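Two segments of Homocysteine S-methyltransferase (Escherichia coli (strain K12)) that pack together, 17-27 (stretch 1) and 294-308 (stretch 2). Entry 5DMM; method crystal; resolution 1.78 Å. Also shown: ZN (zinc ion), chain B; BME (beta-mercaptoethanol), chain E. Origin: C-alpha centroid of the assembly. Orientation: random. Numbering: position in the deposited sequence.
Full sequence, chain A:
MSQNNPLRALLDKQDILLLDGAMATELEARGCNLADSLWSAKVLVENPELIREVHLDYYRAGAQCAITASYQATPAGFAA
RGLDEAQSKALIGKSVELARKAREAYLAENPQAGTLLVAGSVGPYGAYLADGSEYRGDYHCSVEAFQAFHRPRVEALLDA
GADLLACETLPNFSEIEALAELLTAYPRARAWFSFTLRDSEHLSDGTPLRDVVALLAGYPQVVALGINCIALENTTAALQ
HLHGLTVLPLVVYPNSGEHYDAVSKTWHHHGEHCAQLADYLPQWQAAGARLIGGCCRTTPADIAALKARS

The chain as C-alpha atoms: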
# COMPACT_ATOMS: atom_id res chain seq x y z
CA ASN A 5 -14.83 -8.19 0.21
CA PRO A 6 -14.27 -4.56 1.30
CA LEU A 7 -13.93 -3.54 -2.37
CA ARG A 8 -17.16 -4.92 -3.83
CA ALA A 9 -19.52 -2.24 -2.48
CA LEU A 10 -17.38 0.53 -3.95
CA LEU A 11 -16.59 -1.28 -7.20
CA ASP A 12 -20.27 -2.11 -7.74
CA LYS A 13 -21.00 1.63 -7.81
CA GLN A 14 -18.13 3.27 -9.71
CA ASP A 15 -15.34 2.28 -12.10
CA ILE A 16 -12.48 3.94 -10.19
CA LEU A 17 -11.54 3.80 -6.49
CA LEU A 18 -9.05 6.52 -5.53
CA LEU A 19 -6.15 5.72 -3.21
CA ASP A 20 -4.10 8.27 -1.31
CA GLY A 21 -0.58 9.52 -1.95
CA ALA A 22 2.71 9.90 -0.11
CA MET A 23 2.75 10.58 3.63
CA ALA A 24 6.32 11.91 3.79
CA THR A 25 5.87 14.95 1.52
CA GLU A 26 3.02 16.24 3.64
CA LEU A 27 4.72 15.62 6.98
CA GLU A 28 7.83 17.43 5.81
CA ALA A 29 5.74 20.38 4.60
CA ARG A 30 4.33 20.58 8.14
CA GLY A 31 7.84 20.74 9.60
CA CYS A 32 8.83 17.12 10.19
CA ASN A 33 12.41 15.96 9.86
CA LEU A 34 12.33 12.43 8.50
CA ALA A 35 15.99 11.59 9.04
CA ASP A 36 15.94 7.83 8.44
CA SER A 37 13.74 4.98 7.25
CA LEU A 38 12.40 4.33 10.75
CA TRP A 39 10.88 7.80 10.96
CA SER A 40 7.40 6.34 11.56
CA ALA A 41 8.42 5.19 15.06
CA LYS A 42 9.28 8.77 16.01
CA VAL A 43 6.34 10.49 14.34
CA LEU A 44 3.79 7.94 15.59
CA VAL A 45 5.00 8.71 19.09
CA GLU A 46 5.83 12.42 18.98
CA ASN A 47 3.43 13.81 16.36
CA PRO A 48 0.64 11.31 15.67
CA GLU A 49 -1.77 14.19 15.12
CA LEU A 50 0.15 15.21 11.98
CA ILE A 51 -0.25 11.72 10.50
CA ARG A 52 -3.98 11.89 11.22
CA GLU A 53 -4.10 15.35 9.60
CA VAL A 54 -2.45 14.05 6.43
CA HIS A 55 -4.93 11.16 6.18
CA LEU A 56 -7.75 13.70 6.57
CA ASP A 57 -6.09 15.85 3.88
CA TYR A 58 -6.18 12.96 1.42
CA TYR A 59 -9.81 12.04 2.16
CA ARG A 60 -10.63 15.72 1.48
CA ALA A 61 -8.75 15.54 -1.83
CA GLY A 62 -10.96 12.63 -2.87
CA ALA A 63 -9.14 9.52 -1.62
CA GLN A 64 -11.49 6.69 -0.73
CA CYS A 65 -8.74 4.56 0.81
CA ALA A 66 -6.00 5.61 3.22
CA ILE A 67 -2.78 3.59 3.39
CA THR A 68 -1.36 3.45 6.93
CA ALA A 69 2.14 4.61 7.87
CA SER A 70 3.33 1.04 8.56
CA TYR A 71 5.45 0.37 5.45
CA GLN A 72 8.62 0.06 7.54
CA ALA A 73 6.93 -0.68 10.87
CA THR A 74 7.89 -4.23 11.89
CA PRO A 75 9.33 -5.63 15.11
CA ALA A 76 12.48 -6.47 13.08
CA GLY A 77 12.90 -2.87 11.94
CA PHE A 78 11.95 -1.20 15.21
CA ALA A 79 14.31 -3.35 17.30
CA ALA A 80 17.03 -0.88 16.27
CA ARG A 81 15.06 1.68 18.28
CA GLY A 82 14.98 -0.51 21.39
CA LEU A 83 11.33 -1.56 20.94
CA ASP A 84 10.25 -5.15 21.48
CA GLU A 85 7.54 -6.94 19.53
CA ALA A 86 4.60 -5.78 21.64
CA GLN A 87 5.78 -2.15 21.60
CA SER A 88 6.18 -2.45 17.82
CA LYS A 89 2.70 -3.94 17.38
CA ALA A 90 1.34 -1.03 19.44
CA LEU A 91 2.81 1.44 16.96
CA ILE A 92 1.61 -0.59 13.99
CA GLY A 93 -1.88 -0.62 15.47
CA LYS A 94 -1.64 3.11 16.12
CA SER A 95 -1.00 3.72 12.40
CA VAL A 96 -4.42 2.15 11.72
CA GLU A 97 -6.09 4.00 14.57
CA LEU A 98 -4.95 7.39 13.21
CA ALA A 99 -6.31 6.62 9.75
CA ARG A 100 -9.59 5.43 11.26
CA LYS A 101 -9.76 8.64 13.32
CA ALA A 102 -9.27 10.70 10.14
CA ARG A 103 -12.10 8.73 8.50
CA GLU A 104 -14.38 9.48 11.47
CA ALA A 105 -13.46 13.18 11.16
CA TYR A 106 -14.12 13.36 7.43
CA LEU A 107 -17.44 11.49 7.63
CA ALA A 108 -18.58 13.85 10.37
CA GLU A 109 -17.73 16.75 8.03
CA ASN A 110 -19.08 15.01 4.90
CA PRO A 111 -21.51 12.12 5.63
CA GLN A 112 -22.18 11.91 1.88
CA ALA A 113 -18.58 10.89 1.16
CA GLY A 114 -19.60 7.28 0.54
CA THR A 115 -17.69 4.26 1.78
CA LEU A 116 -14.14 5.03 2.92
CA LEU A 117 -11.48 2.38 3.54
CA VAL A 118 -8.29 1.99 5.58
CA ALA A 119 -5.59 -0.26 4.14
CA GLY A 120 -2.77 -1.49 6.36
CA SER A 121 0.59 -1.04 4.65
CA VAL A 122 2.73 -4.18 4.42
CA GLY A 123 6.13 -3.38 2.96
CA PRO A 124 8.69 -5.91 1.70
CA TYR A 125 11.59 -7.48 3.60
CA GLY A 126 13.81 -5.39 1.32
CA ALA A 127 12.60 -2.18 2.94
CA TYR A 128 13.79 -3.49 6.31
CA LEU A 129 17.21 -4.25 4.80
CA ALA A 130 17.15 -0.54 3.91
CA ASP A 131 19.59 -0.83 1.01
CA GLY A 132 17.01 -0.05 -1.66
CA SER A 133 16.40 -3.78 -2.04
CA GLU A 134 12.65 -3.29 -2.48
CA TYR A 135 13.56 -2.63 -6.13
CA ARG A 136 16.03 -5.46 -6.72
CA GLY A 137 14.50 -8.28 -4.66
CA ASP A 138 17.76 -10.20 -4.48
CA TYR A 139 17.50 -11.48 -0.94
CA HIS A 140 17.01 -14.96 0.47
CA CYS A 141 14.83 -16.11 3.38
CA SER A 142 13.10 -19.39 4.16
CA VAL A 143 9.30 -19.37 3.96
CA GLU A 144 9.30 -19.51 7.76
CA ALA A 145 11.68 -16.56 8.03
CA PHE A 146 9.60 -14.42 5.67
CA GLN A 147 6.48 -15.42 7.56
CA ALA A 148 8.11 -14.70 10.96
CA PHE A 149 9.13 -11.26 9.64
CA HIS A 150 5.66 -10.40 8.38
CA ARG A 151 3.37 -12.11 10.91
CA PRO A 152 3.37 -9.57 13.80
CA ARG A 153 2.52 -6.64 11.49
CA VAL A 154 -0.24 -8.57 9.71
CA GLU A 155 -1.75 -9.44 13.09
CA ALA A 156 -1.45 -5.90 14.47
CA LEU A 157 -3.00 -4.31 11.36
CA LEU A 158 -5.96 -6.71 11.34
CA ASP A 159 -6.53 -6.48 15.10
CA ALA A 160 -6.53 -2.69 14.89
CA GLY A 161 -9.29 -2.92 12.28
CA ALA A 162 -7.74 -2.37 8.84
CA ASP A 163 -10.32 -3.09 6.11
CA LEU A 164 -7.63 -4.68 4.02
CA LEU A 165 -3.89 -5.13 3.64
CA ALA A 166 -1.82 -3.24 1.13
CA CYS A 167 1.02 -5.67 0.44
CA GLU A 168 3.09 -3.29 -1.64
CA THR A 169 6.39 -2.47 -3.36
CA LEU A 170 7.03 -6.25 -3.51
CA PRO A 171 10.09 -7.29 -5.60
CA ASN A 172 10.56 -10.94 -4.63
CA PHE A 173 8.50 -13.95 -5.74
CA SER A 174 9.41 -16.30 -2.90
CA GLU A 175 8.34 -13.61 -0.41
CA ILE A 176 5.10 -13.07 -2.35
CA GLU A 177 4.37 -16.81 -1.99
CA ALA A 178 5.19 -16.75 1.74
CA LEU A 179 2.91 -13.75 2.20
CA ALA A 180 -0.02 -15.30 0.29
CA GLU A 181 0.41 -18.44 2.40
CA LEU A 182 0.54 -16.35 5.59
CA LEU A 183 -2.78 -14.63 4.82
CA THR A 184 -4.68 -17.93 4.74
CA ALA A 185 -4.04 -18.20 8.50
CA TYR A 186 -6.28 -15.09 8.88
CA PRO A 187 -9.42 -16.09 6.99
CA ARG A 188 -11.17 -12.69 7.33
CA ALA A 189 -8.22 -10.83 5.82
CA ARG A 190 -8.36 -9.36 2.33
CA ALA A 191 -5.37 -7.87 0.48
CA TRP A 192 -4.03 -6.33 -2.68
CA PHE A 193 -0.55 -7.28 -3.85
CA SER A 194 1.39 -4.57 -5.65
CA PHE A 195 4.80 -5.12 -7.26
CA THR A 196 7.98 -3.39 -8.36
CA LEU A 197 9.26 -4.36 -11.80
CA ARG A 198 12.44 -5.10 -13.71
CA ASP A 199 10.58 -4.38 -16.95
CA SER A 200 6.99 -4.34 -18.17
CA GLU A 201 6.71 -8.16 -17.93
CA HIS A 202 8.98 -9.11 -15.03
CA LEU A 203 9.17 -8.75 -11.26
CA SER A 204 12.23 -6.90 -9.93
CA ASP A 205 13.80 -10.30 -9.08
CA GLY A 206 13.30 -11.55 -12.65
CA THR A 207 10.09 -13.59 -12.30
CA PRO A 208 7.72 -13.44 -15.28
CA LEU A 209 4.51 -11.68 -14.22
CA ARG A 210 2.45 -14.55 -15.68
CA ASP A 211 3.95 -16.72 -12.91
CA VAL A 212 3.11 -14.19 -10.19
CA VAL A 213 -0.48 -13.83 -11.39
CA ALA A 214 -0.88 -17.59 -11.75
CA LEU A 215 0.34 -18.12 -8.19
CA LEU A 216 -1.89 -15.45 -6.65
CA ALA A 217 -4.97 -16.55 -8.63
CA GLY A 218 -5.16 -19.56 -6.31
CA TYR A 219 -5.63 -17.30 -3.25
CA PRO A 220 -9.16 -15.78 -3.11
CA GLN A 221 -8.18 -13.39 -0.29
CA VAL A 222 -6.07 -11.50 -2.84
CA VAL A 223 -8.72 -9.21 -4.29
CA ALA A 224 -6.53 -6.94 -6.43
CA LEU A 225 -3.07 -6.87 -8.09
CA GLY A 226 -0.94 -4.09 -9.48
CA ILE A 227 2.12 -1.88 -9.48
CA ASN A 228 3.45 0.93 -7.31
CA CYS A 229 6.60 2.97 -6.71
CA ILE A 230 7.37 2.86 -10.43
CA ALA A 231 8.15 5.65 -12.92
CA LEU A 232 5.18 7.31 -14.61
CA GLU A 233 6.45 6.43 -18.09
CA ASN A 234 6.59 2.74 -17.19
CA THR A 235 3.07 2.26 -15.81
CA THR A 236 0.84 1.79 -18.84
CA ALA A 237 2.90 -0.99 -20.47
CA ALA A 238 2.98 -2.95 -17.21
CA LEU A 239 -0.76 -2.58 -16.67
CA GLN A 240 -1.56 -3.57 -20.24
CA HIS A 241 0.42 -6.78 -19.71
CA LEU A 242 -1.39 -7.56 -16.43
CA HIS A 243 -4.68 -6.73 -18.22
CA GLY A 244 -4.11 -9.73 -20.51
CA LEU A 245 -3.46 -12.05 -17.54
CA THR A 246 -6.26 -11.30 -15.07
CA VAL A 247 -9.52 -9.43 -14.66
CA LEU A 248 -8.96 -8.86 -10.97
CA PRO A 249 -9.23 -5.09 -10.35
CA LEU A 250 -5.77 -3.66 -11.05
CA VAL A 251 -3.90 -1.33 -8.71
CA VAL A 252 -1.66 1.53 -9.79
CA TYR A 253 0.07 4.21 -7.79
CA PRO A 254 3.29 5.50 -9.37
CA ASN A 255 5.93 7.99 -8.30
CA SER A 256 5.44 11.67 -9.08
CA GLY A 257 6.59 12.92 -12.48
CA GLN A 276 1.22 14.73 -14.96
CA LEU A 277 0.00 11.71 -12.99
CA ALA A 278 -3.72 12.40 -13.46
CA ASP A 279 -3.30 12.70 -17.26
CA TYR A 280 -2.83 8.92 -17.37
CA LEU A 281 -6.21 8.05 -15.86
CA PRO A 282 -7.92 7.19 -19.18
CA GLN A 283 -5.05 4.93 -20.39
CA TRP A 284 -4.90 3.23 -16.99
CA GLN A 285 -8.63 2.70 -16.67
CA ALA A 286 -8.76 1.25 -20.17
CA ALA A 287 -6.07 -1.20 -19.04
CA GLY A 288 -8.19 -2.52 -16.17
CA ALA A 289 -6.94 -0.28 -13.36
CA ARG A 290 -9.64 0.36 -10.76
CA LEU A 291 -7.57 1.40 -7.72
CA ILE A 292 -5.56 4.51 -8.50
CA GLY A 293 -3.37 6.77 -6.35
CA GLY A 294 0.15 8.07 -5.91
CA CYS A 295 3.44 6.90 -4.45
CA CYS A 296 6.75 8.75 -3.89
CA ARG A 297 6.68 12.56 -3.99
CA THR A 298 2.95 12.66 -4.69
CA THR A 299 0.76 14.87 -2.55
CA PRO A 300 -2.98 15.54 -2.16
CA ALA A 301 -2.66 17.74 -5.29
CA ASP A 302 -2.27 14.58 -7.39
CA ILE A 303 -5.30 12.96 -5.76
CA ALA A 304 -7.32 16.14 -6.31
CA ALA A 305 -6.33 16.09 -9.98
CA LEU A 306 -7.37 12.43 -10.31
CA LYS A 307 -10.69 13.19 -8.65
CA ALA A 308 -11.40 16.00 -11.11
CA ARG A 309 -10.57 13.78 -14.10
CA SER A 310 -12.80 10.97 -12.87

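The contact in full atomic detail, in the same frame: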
# COMPACT_ATOMS: atom_id res chain seq x y z
N LEU A 17 -11.71 3.56 -7.92
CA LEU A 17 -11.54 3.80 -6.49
C LEU A 17 -10.24 4.57 -6.29
O LEU A 17 -9.18 4.08 -6.68
CB LEU A 17 -11.50 2.46 -5.74
CG LEU A 17 -11.74 2.29 -4.25
CD1 LEU A 17 -12.05 0.82 -3.99
CD2 LEU A 17 -10.54 2.75 -3.43
N LEU A 18 -10.29 5.75 -5.68
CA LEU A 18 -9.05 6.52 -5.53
C LEU A 18 -8.31 6.14 -4.25
O LEU A 18 -8.91 6.01 -3.19
CB LEU A 18 -9.32 8.04 -5.54
CG LEU A 18 -9.75 8.64 -6.88
CD1 LEU A 18 -9.89 10.15 -6.73
CD2 LEU A 18 -8.75 8.31 -8.00
N LEU A 19 -7.01 5.94 -4.37
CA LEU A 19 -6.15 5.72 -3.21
C LEU A 19 -5.64 7.06 -2.72
O LEU A 19 -6.08 8.12 -3.18
CB LEU A 19 -5.00 4.78 -3.56
CG LEU A 19 -5.45 3.45 -4.17
CD1 LEU A 19 -4.25 2.55 -4.47
CD2 LEU A 19 -6.43 2.75 -3.25
N ASP A 20 -4.71 7.03 -1.77
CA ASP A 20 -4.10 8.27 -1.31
C ASP A 20 -2.75 8.43 -1.98
O ASP A 20 -2.46 7.76 -2.97
CB ASP A 20 -3.96 8.28 0.22
CG ASP A 20 -3.09 7.15 0.75
OD1 ASP A 20 -2.66 6.28 -0.04
OD2 ASP A 20 -2.83 7.15 1.97
N GLY A 21 -1.92 9.30 -1.43
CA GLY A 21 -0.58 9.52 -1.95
C GLY A 21 0.43 9.46 -0.83
O GLY A 21 0.13 8.98 0.26
N ALA A 22 1.62 10.00 -1.08
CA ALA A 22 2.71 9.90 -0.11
C ALA A 22 2.42 10.64 1.20
O ALA A 22 1.81 11.71 1.23
CB ALA A 22 4.01 10.43 -0.73
N MET A 23 2.88 10.04 2.29
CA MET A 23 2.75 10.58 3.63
C MET A 23 3.89 11.56 3.90
O MET A 23 3.68 12.65 4.44
CB MET A 23 2.73 9.42 4.64
CG MET A 23 2.85 9.75 6.12
SD MET A 23 1.49 10.76 6.73
CE MET A 23 0.07 9.66 6.61
N ALA A 24 5.09 11.18 3.46
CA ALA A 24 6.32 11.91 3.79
C ALA A 24 6.33 13.37 3.32
O ALA A 24 6.74 14.25 4.08
CB ALA A 24 7.52 11.18 3.19
N THR A 25 5.91 13.60 2.08
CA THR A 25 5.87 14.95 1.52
C THR A 25 5.09 15.90 2.42
O THR A 25 5.54 17.01 2.72
CB THR A 25 5.21 14.97 0.11
OG1 THR A 25 3.96 14.28 0.16
CG2 THR A 25 6.10 14.31 -0.91
N GLU A 26 3.93 15.44 2.85
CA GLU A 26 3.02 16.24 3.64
C GLU A 26 3.54 16.47 5.05
O GLU A 26 3.37 17.55 5.60
CB GLU A 26 1.64 15.57 3.68
CG GLU A 26 0.76 15.96 2.49
CD GLU A 26 -0.13 17.15 2.80
OE1 GLU A 26 -0.45 17.36 4.00
OE2 GLU A 26 -0.51 17.89 1.87
N LEU A 27 4.16 15.46 5.63
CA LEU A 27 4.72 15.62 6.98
C LEU A 27 5.87 16.61 6.98
O LEU A 27 5.98 17.47 7.87
CB LEU A 27 5.19 14.27 7.53
CG LEU A 27 4.08 13.28 7.87
CD1 LEU A 27 4.69 11.96 8.38
CD2 LEU A 27 3.15 13.86 8.94
N GLY A 294 -1.21 7.62 -5.69
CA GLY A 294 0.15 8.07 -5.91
C GLY A 294 1.13 7.47 -4.92
O GLY A 294 0.76 7.09 -3.80
N CYS A 295 2.39 7.38 -5.33
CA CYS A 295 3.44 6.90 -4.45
C CYS A 295 4.42 8.05 -4.15
O CYS A 295 4.00 9.15 -3.79
CB CYS A 295 4.14 5.68 -5.07
SG CYS A 295 4.75 4.43 -3.89
N CYS A 296 5.72 7.81 -4.34
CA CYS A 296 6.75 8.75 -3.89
C CYS A 296 6.62 10.13 -4.50
O CYS A 296 6.43 10.28 -5.71
CB CYS A 296 8.15 8.19 -4.19
SG CYS A 296 8.70 6.88 -3.06
N ARG A 297 6.70 11.13 -3.63
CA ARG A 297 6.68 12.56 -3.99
C ARG A 297 5.32 13.05 -4.48
O ARG A 297 5.19 14.20 -4.89
CB ARG A 297 7.77 12.86 -5.03
CG ARG A 297 9.17 12.55 -4.52
CD ARG A 297 10.24 12.92 -5.53
NE ARG A 297 9.95 12.38 -6.86
CZ ARG A 297 10.21 11.14 -7.24
NH1 ARG A 297 9.90 10.75 -8.48
NH2 ARG A 297 10.76 10.27 -6.40
N THR A 298 4.31 12.20 -4.42
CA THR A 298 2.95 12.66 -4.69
C THR A 298 2.39 13.30 -3.44
O THR A 298 2.89 13.11 -2.33
CB THR A 298 2.03 11.53 -5.17
OG1 THR A 298 1.85 10.58 -4.11
CG2 THR A 298 2.64 10.85 -6.38
N THR A 299 1.35 14.10 -3.63
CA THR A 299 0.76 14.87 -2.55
C THR A 299 -0.75 14.87 -2.80
O THR A 299 -1.22 14.34 -3.82
CB THR A 299 1.30 16.33 -2.54
OG1 THR A 299 0.69 17.06 -3.60
CG2 THR A 299 2.81 16.37 -2.72
N PRO A 300 -1.54 15.47 -1.89
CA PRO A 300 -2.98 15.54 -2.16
C PRO A 300 -3.34 16.30 -3.44
O PRO A 300 -4.49 16.17 -3.91
CB PRO A 300 -3.51 16.28 -0.93
CG PRO A 300 -2.57 15.86 0.18
CD PRO A 300 -1.22 15.81 -0.49
N ALA A 301 -2.41 17.05 -4.02
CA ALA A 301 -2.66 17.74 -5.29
C ALA A 301 -2.88 16.73 -6.41
O ALA A 301 -3.73 16.93 -7.27
CB ALA A 301 -1.53 18.68 -5.64
N ASP A 302 -2.11 15.64 -6.39
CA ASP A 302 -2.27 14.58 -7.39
C ASP A 302 -3.61 13.88 -7.26
O ASP A 302 -4.25 13.56 -8.27
CB ASP A 302 -1.14 13.55 -7.28
CG ASP A 302 0.23 14.16 -7.50
OD1 ASP A 302 0.61 14.36 -8.68
OD2 ASP A 302 0.94 14.42 -6.51
N ILE A 303 -4.02 13.61 -6.02
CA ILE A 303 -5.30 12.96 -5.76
C ILE A 303 -6.46 13.87 -6.19
O ILE A 303 -7.44 13.42 -6.78
CB ILE A 303 -5.43 12.58 -4.26
CG1 ILE A 303 -4.30 11.63 -3.88
CG2 ILE A 303 -6.77 11.92 -3.98
CD1 ILE A 303 -4.21 10.42 -4.82
N ALA A 304 -6.33 15.16 -5.89
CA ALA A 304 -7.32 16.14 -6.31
C ALA A 304 -7.44 16.18 -7.83
O ALA A 304 -8.55 16.23 -8.39
CB ALA A 304 -6.96 17.52 -5.76
N ALA A 305 -6.31 16.13 -8.52
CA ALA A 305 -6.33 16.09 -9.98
C ALA A 305 -7.01 14.82 -10.51
O ALA A 305 -7.74 14.87 -11.49
CB ALA A 305 -4.92 16.21 -10.54
N LEU A 306 -6.77 13.69 -9.86
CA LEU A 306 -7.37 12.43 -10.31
C LEU A 306 -8.87 12.48 -10.12
O LEU A 306 -9.64 12.02 -10.97
CB LEU A 306 -6.79 11.24 -9.54
CG LEU A 306 -5.39 10.77 -9.95
CD1 LEU A 306 -4.80 9.87 -8.89
CD2 LEU A 306 -5.46 10.03 -11.27
N LYS A 307 -9.28 13.07 -9.01
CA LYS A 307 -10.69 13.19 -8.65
C LYS A 307 -11.44 14.01 -9.70
O LYS A 307 -12.53 13.64 -10.13
CB LYS A 307 -10.81 13.82 -7.26
CG LYS A 307 -12.23 14.05 -6.75
CD LYS A 307 -12.96 12.74 -6.54
CE LYS A 307 -14.34 12.95 -5.94
NZ LYS A 307 -15.05 11.65 -5.77
N ALA A 308 -10.81 15.11 -10.12
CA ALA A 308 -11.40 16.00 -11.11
C ALA A 308 -11.53 15.32 -12.47
O ALA A 308 -12.48 15.57 -13.21
CB ALA A 308 -10.59 17.27 -11.23
ZN ZN B . 6.74 4.39 -3.64
C1 BME E . 8.00 9.68 -0.11
C2 BME E . 8.78 8.75 -1.03
O1 BME E . 7.69 10.89 -0.77
S2 BME E . 8.00 7.12 -1.17
O HOH W 1 -0.24 5.92 -1.22

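Stretch 1 runs from a short strand, 17-18, through a loop into a helix. Stretch 2 brings a cysteine-containing turn and the helix that follows it. The two lie at least 272 residues apart in sequence where they touch, and together they bury 587 Å².

L17 makes no contact with stretch 2. L18 begins the interface. Its CA-to-CB bond points toward the helix, and its side chain (chi1 m, chi2 t) lies against it. L18 CD2 is 3.8 Å from L306 CB, an apolar contact. L18 CD1 is 3.7 Å from K307 CA, so the same leucine also covers helix backbone.

L19 contributes mainly through its carbonyl. L19 O sits 3.4 Å from I303 CD1. This methyl group cannot satisfy it, and the oxygen is buried without a polar partner in the model.

D20 supplies the one backbone-to-backbone hydrogen bond across the contact. G294 N donates to D20 O at 3.0 Å, with a nearly straight angle of 176°. The D20 side chain starts away from stretch 2, yet it is linked to it through water 1. Water 1 lies 2.7 Å from D20 OD1 and 3.0 Å from G294 O, and bridges the two. D20 OD2 is hydrogen-bonded elsewhere in the structure.

At G21 the two backbones come close, with G21 CA 4.3 Å from G294 CA. G21 CA makes a CA-H...O contact with G294 O at 3.3 Å, and the angle at the hydrogen is 161°. There is little room here for a side chain. A CB in ideal position on G21 would fall 2.8 Å from T298 OG1, a clash.

A22 is held by the same hydroxyl. A22 N donates to T298 OG1 at 3.1 Å. T298 OG1 in turn donates to C295 O at 2.6 Å, within the type II turn from C295 to T298. The hydroxyl thus accepts from stretch 1 while bracing its own turn. A22 CB points toward stretch 2 and packs 3.3 Å from C295 O. This turn also carries a zinc ligand: C295 SG binds the ZN ion at 2.0 Å, with a further ligand from elsewhere in the structure.

M23 and A24 do not touch stretch 2. A24 CB does approach C1 of the beta-mercaptoethanol, at 3.7 Å. That molecule probably comes from the crystallisation liquor. Its S2 is covalently bonded to C296 SG at 2.0 Å, and R297 N donates to its O1 at 3.0 Å.

T25, in the helix, points toward stretch 2. T25 OG1 donates to T298 O at 3.0 Å, while T25 CG2 packs 3.6 Å from R297 CA. The hydroxyl therefore joins the helix to the end of the turn. Just beyond, T299 caps the stretch 2 helix, with T299 OG1 accepting from A301 N at 3.1 Å.

E26 starts sideways, but its end comes nearer. E26 OE2 lies 3.2 Å from P300 CD. L27 is out of reach.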